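VirX1 (Cyanophage Syn10, PDB 6QGM) iodinates diverse substrates as a viral halogenase, and probably depends on a reduced flavin, as other members of the tryptophan halogenase family do. Local coordinates at residues 259-264 and 315-320; 305-310 and 323-328. All blocks are in the same frame, centred on the assembly; numbering follows the deposited sequence.

How the contacts relate
Contact 2 lies at an edge strand of the seven-stranded mixed sheet; contact 1 lies where the chain leaves that strand's neighbour, 252-258. Both are on the same side of the chain's centre, with their centres about 18 Å apart. Along the chain they interleave: 259-264 comes first, then 305-310 within helix 303-314, then 315-320, which leaves that helix, and last 323-328, which contains strand 324-327, one of the two edge strands. In contact 2 the helix packs against this edge strand, while in contact 1 the turn beyond the helix meets the exit of strand 252-258. One contact is partly buried, the other at the surface.

Contact 1: 259-264 and 315-320; sequences PYENRE and GERGKD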
ATOM      1  N   PRO B 259     -32.921  -2.012  38.120  1.00 68.41           N
ATOM      2  CA  PRO B 259     -32.428  -1.478  39.385  1.00 67.96           C
ATOM      3  C   PRO B 259     -31.224  -2.288  39.896  1.00 67.69           C
ATOM      4  O   PRO B 259     -31.119  -3.453  39.566  1.00 68.81           O
ATOM      5  CB  PRO B 259     -33.652  -1.611  40.308  1.00 68.11           C
ATOM      6  CG  PRO B 259     -34.401  -2.800  39.771  1.00 68.18           C
ATOM      7  CD  PRO B 259     -34.204  -2.711  38.276  1.00 68.10           C
ATOM      8  N   TYR B 260     -30.340  -1.656  40.675  1.00 66.12           N
ATOM      9  CA  TYR B 260     -29.225  -2.326  41.390  1.00 65.04           C
ATOM     10  C   TYR B 260     -29.805  -3.174  42.521  1.00 67.47           C
ATOM     11  O   TYR B 260     -30.729  -2.712  43.195  1.00 68.28           O
ATOM     12  CB  TYR B 260     -28.214  -1.314  41.943  1.00 62.85           C
ATOM     13  CG  TYR B 260     -27.265  -0.755  40.918  1.00 59.17           C
ATOM     14  CD1 TYR B 260     -26.286  -1.541  40.347  1.00 58.19           C
ATOM     15  CD2 TYR B 260     -27.331   0.566  40.530  1.00 58.64           C
ATOM     16  CE1 TYR B 260     -25.418  -1.035  39.395  1.00 57.87           C
ATOM     17  CE2 TYR B 260     -26.462   1.099  39.591  1.00 57.50           C
ATOM     18  CZ  TYR B 260     -25.508   0.289  39.012  1.00 57.54           C
ATOM     19  OH  TYR B 260     -24.655   0.775  38.067  1.00 57.73           O
ATOM     20  N   GLU B 261     -29.264  -4.381  42.707  1.00 70.78           N
ATOM     21  CA  GLU B 261     -29.516  -5.250  43.890  1.00 73.93           C
ATOM     22  C   GLU B 261     -28.446  -4.954  44.944  1.00 74.22           C
ATOM     23  O   GLU B 261     -28.817  -4.747  46.098  1.00 77.17           O
ATOM     24  CB  GLU B 261     -29.550  -6.726  43.482  1.00 74.60           C
ATOM     25  CG  GLU B 261     -30.797  -7.075  42.682  1.00 77.45           C
ATOM     26  CD  GLU B 261     -30.984  -8.527  42.312  1.00 78.47           C
ATOM     27  OE1 GLU B 261     -29.967  -9.255  42.234  1.00 73.66           O
ATOM     28  OE2 GLU B 261     -32.165  -8.912  42.106  1.00 81.05           O
ATOM     29  N   ASN B 262     -27.171  -4.947  44.546  1.00 74.65           N
ATOM     30  CA  ASN B 262     -26.022  -4.564  45.408  1.00 73.71           C
ATOM     31  C   ASN B 262     -25.161  -3.552  44.645  1.00 70.46           C
ATOM     32  O   ASN B 262     -24.192  -3.955  43.997  1.00 67.78           O
ATOM     33  CB  ASN B 262     -25.244  -5.787  45.898  1.00 73.75           C
ATOM     34  CG  ASN B 262     -24.166  -5.421  46.897  1.00 74.55           C
ATOM     35  OD1 ASN B 262     -23.654  -4.300  46.903  1.00 71.27           O
ATOM     36  ND2 ASN B 262     -23.791  -6.376  47.730  1.00 78.40           N
ATOM     37  N   ARG B 263     -25.519  -2.275  44.764  1.00 69.09           N
ATOM     38  CA  ARG B 263     -25.015  -1.154  43.934  1.00 66.63           C
ATOM     39  C   ARG B 263     -23.488  -1.038  43.994  1.00 65.30           C
ATOM     40  O   ARG B 263     -22.868  -0.854  42.938  1.00 63.09           O
ATOM     41  CB  ARG B 263     -25.693   0.127  44.401  1.00 65.19           C
ATOM     42  CG  ARG B 263     -25.310   1.361  43.607  1.00 64.88           C
ATOM     43  CD  ARG B 263     -25.803   2.539  44.400  1.00 65.83           C
ATOM     44  NE  ARG B 263     -25.668   3.763  43.658  1.00 65.21           N
ATOM     45  CZ  ARG B 263     -25.483   4.960  44.188  1.00 66.09           C
ATOM     46  NH1 ARG B 263     -25.405   5.098  45.499  1.00 68.57           N
ATOM     47  NH2 ARG B 263     -25.382   6.013  43.405  1.00 65.90           N
ATOM     48  N   GLU B 264     -22.910  -1.086  45.193  1.00 68.60           N
ATOM     49  CA  GLU B 264     -21.436  -0.973  45.408  1.00 68.71           C
ATOM     50  C   GLU B 264     -20.760  -2.107  44.630  1.00 66.33           C
ATOM     51  O   GLU B 264     -19.870  -1.769  43.846  1.00 68.30           O
ATOM     52  CB  GLU B 264     -21.106  -1.032  46.898  1.00 70.66           C
ATOM     53  CG  GLU B 264     -21.589   0.193  47.666  1.00 73.41           C
ATOM     54  CD  GLU B 264     -21.116   0.285  49.111  1.00 77.99           C
ATOM     55  OE1 GLU B 264     -20.037  -0.266  49.418  1.00 83.50           O
ATOM     56  OE2 GLU B 264     -21.823   0.903  49.945  1.00 78.74           O
ATOM     57  N   GLY B 315     -32.489 -12.839  34.855  1.00 60.96           N
ATOM     58  CA  GLY B 315     -32.982 -13.418  36.124  1.00 65.20           C
ATOM     59  C   GLY B 315     -34.199 -12.681  36.662  1.00 67.75           C
ATOM     60  O   GLY B 315     -34.955 -12.170  35.846  1.00 71.51           O
ATOM     61  N   GLU B 316     -34.367 -12.608  37.987  1.00 72.59           N
ATOM     62  CA  GLU B 316     -35.587 -12.070  38.658  1.00 75.21           C
ATOM     63  C   GLU B 316     -35.952 -10.693  38.083  1.00 72.66           C
ATOM     64  O   GLU B 316     -37.160 -10.461  37.872  1.00 67.15           O
ATOM     65  CB  GLU B 316     -35.395 -11.998  40.177  1.00 78.45           C
ATOM     66  CG  GLU B 316     -35.167 -13.363  40.806  1.00 82.61           C
ATOM     67  CD  GLU B 316     -36.244 -13.849  41.762  1.00 85.91           C
ATOM     68  OE1 GLU B 316     -37.403 -13.377  41.654  1.00 88.42           O
ATOM     69  OE2 GLU B 316     -35.913 -14.700  42.639  1.00 85.78           O
ATOM     70  N   ARG B 317     -34.956  -9.839  37.813  1.00 69.88           N
ATOM     71  CA  ARG B 317     -35.158  -8.453  37.296  1.00 69.13           C
ATOM     72  C   ARG B 317     -35.630  -8.481  35.833  1.00 67.62           C
ATOM     73  O   ARG B 317     -36.065  -7.444  35.333  1.00 66.92           O
ATOM     74  CB  ARG B 317     -33.870  -7.641  37.443  1.00 67.88           C
ATOM     75  CG  ARG B 317     -33.400  -7.572  38.886  1.00 69.82           C
ATOM     76  CD  ARG B 317     -32.224  -6.646  39.088  1.00 70.72           C
ATOM     77  NE  ARG B 317     -30.959  -7.332  38.884  1.00 71.53           N
ATOM     78  CZ  ARG B 317     -29.755  -6.790  39.080  1.00 71.87           C
ATOM     79  NH1 ARG B 317     -29.627  -5.535  39.488  1.00 72.24           N
ATOM     80  NH2 ARG B 317     -28.670  -7.509  38.858  1.00 72.21           N
ATOM     81  N   GLY B 318     -35.540  -9.637  35.185  1.00 66.74           N
ATOM     82  CA  GLY B 318     -36.099  -9.867  33.844  1.00 66.29           C
ATOM     83  C   GLY B 318     -37.610  -9.751  33.813  1.00 64.51           C
ATOM     84  O   GLY B 318     -38.124  -9.245  32.806  1.00 62.16           O
ATOM     85  N   LYS B 319     -38.299 -10.184  34.874  1.00 66.47           N
ATOM     86  CA  LYS B 319     -39.768 -10.436  34.837  1.00 70.45           C
ATOM     87  C   LYS B 319     -40.545  -9.123  34.668  1.00 69.64           C
ATOM     88  O   LYS B 319     -41.473  -9.103  33.832  1.00 67.90           O
ATOM     89  CB  LYS B 319     -40.233 -11.198  36.083  1.00 72.61           C
ATOM     90  CG  LYS B 319     -39.708 -12.623  36.202  1.00 74.01           C
ATOM     91  CD  LYS B 319     -39.641 -13.136  37.628  1.00 75.21           C
ATOM     92  CE  LYS B 319     -38.588 -14.208  37.820  1.00 75.61           C
ATOM     93  NZ  LYS B 319     -38.124 -14.262  39.224  1.00 76.78           N
ATOM     94  N   ASP B 320     -40.185  -8.071  35.414  1.00 70.03           N
ATOM     95  CA  ASP B 320     -40.969  -6.808  35.460  1.00 72.11           C
ATOM     96  C   ASP B 320     -40.262  -5.716  34.655  1.00 68.22           C
ATOM     97  O   ASP B 320     -40.827  -4.622  34.547  1.00 68.21           O
ATOM     98  CB  ASP B 320     -41.242  -6.389  36.908  1.00 76.32           C
ATOM     99  CG  ASP B 320     -42.228  -7.283  37.646  1.00 78.97           C
ATOM    100  OD1 ASP B 320     -42.424  -8.437  37.218  1.00 80.79           O
ATOM    101  OD2 ASP B 320     -42.786  -6.820  38.653  1.00 82.67           O
TER
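Pro259 meets Arg317 chiefly through its carbonyl oxygen. Arg317 NH1 donates a hydrogen bond to Pro259 O over 2.6 Å, and it reaches the acceptor in the carbonyl plane. The oxygen lies close to the guanidinium plane as well, so the bond is made at the edge of the planar group. The proline ring adds a loose apolar touch, its CG 4.5 Å from Arg317 CD. At Tyr260 it is the backbone that takes part, Tyr260 CA sitting beside the same guanidinium edge, 3.8 Å from Arg317 NH1; the phenol turns to the other side, where its OH is hydrogen-bonded to Leu286 O. This is the point where the chain leaves strand 252-258 and turns toward helix 263-266, and Arg317 reaches it from the turn that follows helix 303-314, joining two connections at the end of strand 252-258. Glu261 then lies over one face of the guanidinium with its CG-CD part, CG being offset toward the rim of the group. Its CG is beside the backbone N (chi1 -71°) and the chain beyond is extended, which brings the carboxylate to the NE end with the two planes only 6° apart. Glu261 CD is 3.6 Å from Arg317 NE, but the salt bridge from Glu261 OE2 to Arg317 NE is long, 3.8 Å; OE2 lies well off the guanidinium plane, so only the charges attract. A bend at chi3 (-88°) of Arg317 turns its head into this position. Glu266, in helix 263-266, forms a salt bridge with Arg317 NH2 and also accepts hydrogen bonds from the backbone N of Glu261 and Asn262.

Contact 2: 305-310 and 323-328; sequences DAEAEF and IFHIDI
Glu307 meets Ile323 and His325, and Phe310, one helical turn further along helix 303-314, meets Ile323, at the edge of the mixed sheet where strand 324-327 pairs with strand 252-258. This is helix-on-sheet packing within the tryptophan halogenase fold. From CB, which is directed at the strand, Glu307 places CG anti to its own backbone N (chi1 178°) and continues extended. Glu307 CG passes 3.9 Å from Ile323 CD1, the two side chains crossing at a slant, and CD is only slightly farther from that methyl group. At the carboxylate the two oxygens part company. OE2 takes part in a salt bridge with Arg311 of the same helix, which probably steadies the rotation of the group, while OE1 faces His325.

The same Ile323 methyl serves Phe310 too: Ile323 CD1 is 3.8 Å from Phe310 CD2, approaching the ring obliquely as the two side chains run antiparallel alongside each other. Behind this apolar contact, Phe310 rests on Thr256, Thr292 and Tyr294 of the sheet, and Ile323 on Met254. The imidazole of His325 swings back toward the helix, although its CB does not aim there, and lies nearly perpendicular to the run of the glutamate chain. Carboxylate and ring are nearly coplanar, 26° apart, with Glu307 OE1 in the ring plane at its edge, 3.1 Å from His325 CE1 and 3.2 Å from His325 NE2.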
ATOM      1  N   ASP B 305     -39.277 -14.653  20.968  1.00 61.09           N
ATOM      2  CA  ASP B 305     -38.250 -15.625  21.424  1.00 62.21           C
ATOM      3  C   ASP B 305     -37.035 -14.874  21.991  1.00 60.96           C
ATOM      4  O   ASP B 305     -36.526 -15.300  23.049  1.00 59.71           O
ATOM      5  CB  ASP B 305     -37.808 -16.556  20.292  1.00 63.52           C
ATOM      6  CG  ASP B 305     -38.741 -17.708  19.984  1.00 65.67           C
ATOM      7  OD1 ASP B 305     -39.906 -17.666  20.450  1.00 68.45           O
ATOM      8  OD2 ASP B 305     -38.283 -18.638  19.277  1.00 65.90           O
ATOM      9  N   ALA B 306     -36.566 -13.821  21.302  1.00 58.93           N
ATOM     10  CA  ALA B 306     -35.426 -12.981  21.741  1.00 57.78           C
ATOM     11  C   ALA B 306     -35.722 -12.332  23.101  1.00 58.30           C
ATOM     12  O   ALA B 306     -34.795 -12.213  23.933  1.00 54.42           O
ATOM     13  CB  ALA B 306     -35.144 -11.942  20.705  1.00 58.42           C
ATOM     14  N   GLU B 307     -36.973 -11.917  23.326  1.00 61.43           N
ATOM     15  CA  GLU B 307     -37.403 -11.239  24.573  1.00 60.55           C
ATOM     16  C   GLU B 307     -37.463 -12.250  25.724  1.00 58.45           C
ATOM     17  O   GLU B 307     -37.124 -11.875  26.869  1.00 58.27           O
ATOM     18  CB  GLU B 307     -38.746 -10.556  24.372  1.00 61.94           C
ATOM     19  CG  GLU B 307     -39.237  -9.890  25.649  1.00 64.92           C
ATOM     20  CD  GLU B 307     -40.358  -8.907  25.450  1.00 69.34           C
ATOM     21  OE1 GLU B 307     -40.298  -8.194  24.422  1.00 73.01           O
ATOM     22  OE2 GLU B 307     -41.268  -8.865  26.311  1.00 71.29           O
ATOM     23  N   ALA B 308     -37.909 -13.471  25.445  1.00 57.63           N
ATOM     24  CA  ALA B 308     -37.980 -14.564  26.437  1.00 59.82           C
ATOM     25  C   ALA B 308     -36.543 -14.922  26.860  1.00 59.77           C
ATOM     26  O   ALA B 308     -36.272 -15.003  28.072  1.00 59.56           O
ATOM     27  CB  ALA B 308     -38.749 -15.727  25.857  1.00 59.05           C
ATOM     28  N   GLU B 309     -35.659 -15.112  25.880  1.00 61.10           N
ATOM     29  CA  GLU B 309     -34.181 -15.233  26.052  1.00 60.71           C
ATOM     30  C   GLU B 309     -33.666 -14.146  27.003  1.00 59.38           C
ATOM     31  O   GLU B 309     -33.017 -14.502  28.005  1.00 60.09           O
ATOM     32  CB  GLU B 309     -33.476 -15.041  24.711  1.00 61.66           C
ATOM     33  CG  GLU B 309     -32.930 -16.303  24.084  1.00 63.64           C
ATOM     34  CD  GLU B 309     -32.018 -15.976  22.913  1.00 65.85           C
ATOM     35  OE1 GLU B 309     -30.812 -15.682  23.180  1.00 64.89           O
ATOM     36  OE2 GLU B 309     -32.528 -15.954  21.741  1.00 65.50           O
ATOM     37  N   PHE B 310     -33.945 -12.877  26.683  1.00 57.56           N
ATOM     38  CA  PHE B 310     -33.386 -11.670  27.351  1.00 58.61           C
ATOM     39  C   PHE B 310     -33.820 -11.624  28.819  1.00 56.57           C
ATOM     40  O   PHE B 310     -32.959 -11.436  29.695  1.00 53.85           O
ATOM     41  CB  PHE B 310     -33.783 -10.404  26.589  1.00 60.43           C
ATOM     42  CG  PHE B 310     -33.144  -9.131  27.097  1.00 62.08           C
ATOM     43  CD1 PHE B 310     -31.802  -9.086  27.455  1.00 62.15           C
ATOM     44  CD2 PHE B 310     -33.879  -7.960  27.178  1.00 62.33           C
ATOM     45  CE1 PHE B 310     -31.230  -7.909  27.912  1.00 62.48           C
ATOM     46  CE2 PHE B 310     -33.307  -6.782  27.636  1.00 61.77           C
ATOM     47  CZ  PHE B 310     -31.981  -6.755  27.996  1.00 62.61           C
ATOM     48  N   ILE B 323     -39.294  -3.255  28.499  1.00 65.75           N
ATOM     49  CA  ILE B 323     -38.399  -3.496  27.327  1.00 63.59           C
ATOM     50  C   ILE B 323     -38.915  -2.681  26.138  1.00 64.50           C
ATOM     51  O   ILE B 323     -40.127  -2.791  25.812  1.00 62.26           O
ATOM     52  CB  ILE B 323     -38.308  -4.999  26.989  1.00 62.01           C
ATOM     53  CG1 ILE B 323     -37.741  -5.791  28.173  1.00 61.29           C
ATOM     54  CG2 ILE B 323     -37.521  -5.239  25.709  1.00 61.05           C
ATOM     55  CD1 ILE B 323     -37.508  -7.245  27.890  1.00 59.49           C
ATOM     56  N   PHE B 324     -38.013  -1.888  25.537  1.00 64.58           N
ATOM     57  CA  PHE B 324     -38.276  -1.028  24.361  1.00 64.34           C
ATOM     58  C   PHE B 324     -37.523  -1.598  23.156  1.00 64.05           C
ATOM     59  O   PHE B 324     -36.286  -1.619  23.214  1.00 61.59           O
ATOM     60  CB  PHE B 324     -37.916   0.423  24.705  1.00 63.23           C
ATOM     61  CG  PHE B 324     -38.872   1.075  25.683  1.00 66.67           C
ATOM     62  CD1 PHE B 324     -40.243   1.146  25.415  1.00 70.06           C
ATOM     63  CD2 PHE B 324     -38.439   1.487  26.938  1.00 66.27           C
ATOM     64  CE1 PHE B 324     -41.125   1.697  26.331  1.00 70.05           C
ATOM     65  CE2 PHE B 324     -39.321   2.034  27.854  1.00 65.66           C
ATOM     66  CZ  PHE B 324     -40.656   2.146  27.543  1.00 68.77           C
ATOM     67  N   HIS B 325     -38.241  -1.980  22.099  1.00 63.89           N
ATOM     68  CA  HIS B 325     -37.697  -2.509  20.822  1.00 61.05           C
ATOM     69  C   HIS B 325     -37.305  -1.355  19.910  1.00 61.13           C
ATOM     70  O   HIS B 325     -38.105  -0.451  19.711  1.00 61.34           O
ATOM     71  CB  HIS B 325     -38.711  -3.429  20.135  1.00 59.81           C
ATOM     72  CG  HIS B 325     -38.983  -4.636  20.953  1.00 60.14           C
ATOM     73  ND1 HIS B 325     -39.881  -4.617  21.990  1.00 60.70           N
ATOM     74  CD2 HIS B 325     -38.430  -5.869  20.949  1.00 60.35           C
ATOM     75  CE1 HIS B 325     -39.879  -5.777  22.594  1.00 62.11           C
ATOM     76  NE2 HIS B 325     -39.019  -6.576  21.967  1.00 61.19           N
ATOM     77  N   ILE B 326     -36.093  -1.419  19.380  1.00 64.23           N
ATOM     78  CA  ILE B 326     -35.538  -0.405  18.452  1.00 67.33           C
ATOM     79  C   ILE B 326     -35.241  -1.116  17.134  1.00 71.32           C
ATOM     80  O   ILE B 326     -34.714  -2.269  17.136  1.00 71.73           O
ATOM     81  CB  ILE B 326     -34.295   0.285  19.028  1.00 67.91           C
ATOM     82  CG1 ILE B 326     -34.409   0.545  20.532  1.00 69.36           C
ATOM     83  CG2 ILE B 326     -34.047   1.569  18.256  1.00 69.06           C
ATOM     84  CD1 ILE B 326     -33.096   0.376  21.290  1.00 68.74           C
ATOM     85  N   ASP B 327     -35.605  -0.441  16.047  1.00 75.31           N
ATOM     86  CA  ASP B 327     -35.291  -0.869  14.663  1.00 79.55           C
ATOM     87  C   ASP B 327     -33.991  -0.145  14.304  1.00 76.08           C
ATOM     88  O   ASP B 327     -34.034   1.105  14.219  1.00 67.11           O
ATOM     89  CB  ASP B 327     -36.498  -0.557  13.774  1.00 79.81           C
ATOM     90  CG  ASP B 327     -37.309   0.642  14.270  1.00 77.23           C
ATOM     91  OD1 ASP B 327     -36.715   1.532  14.950  1.00 73.45           O
ATOM     92  OD2 ASP B 327     -38.504   0.683  13.982  1.00 77.29           O
ATOM     93  N   ILE B 328     -32.890  -0.899  14.191  1.00 76.38           N
ATOM     94  CA  ILE B 328     -31.525  -0.315  14.120  1.00 79.33           C
ATOM     95  C   ILE B 328     -31.128  -0.268  12.644  1.00 78.58           C
ATOM     96  O   ILE B 328     -31.163  -1.349  11.988  1.00 80.35           O
ATOM     97  CB  ILE B 328     -30.500  -1.086  14.976  1.00 79.47           C
ATOM     98  CG1 ILE B 328     -30.443  -2.579  14.641  1.00 80.23           C
ATOM     99  CG2 ILE B 328     -30.777  -0.835  16.449  1.00 78.12           C
ATOM    100  CD1 ILE B 328     -29.089  -3.206  14.921  1.00 80.86           C
TER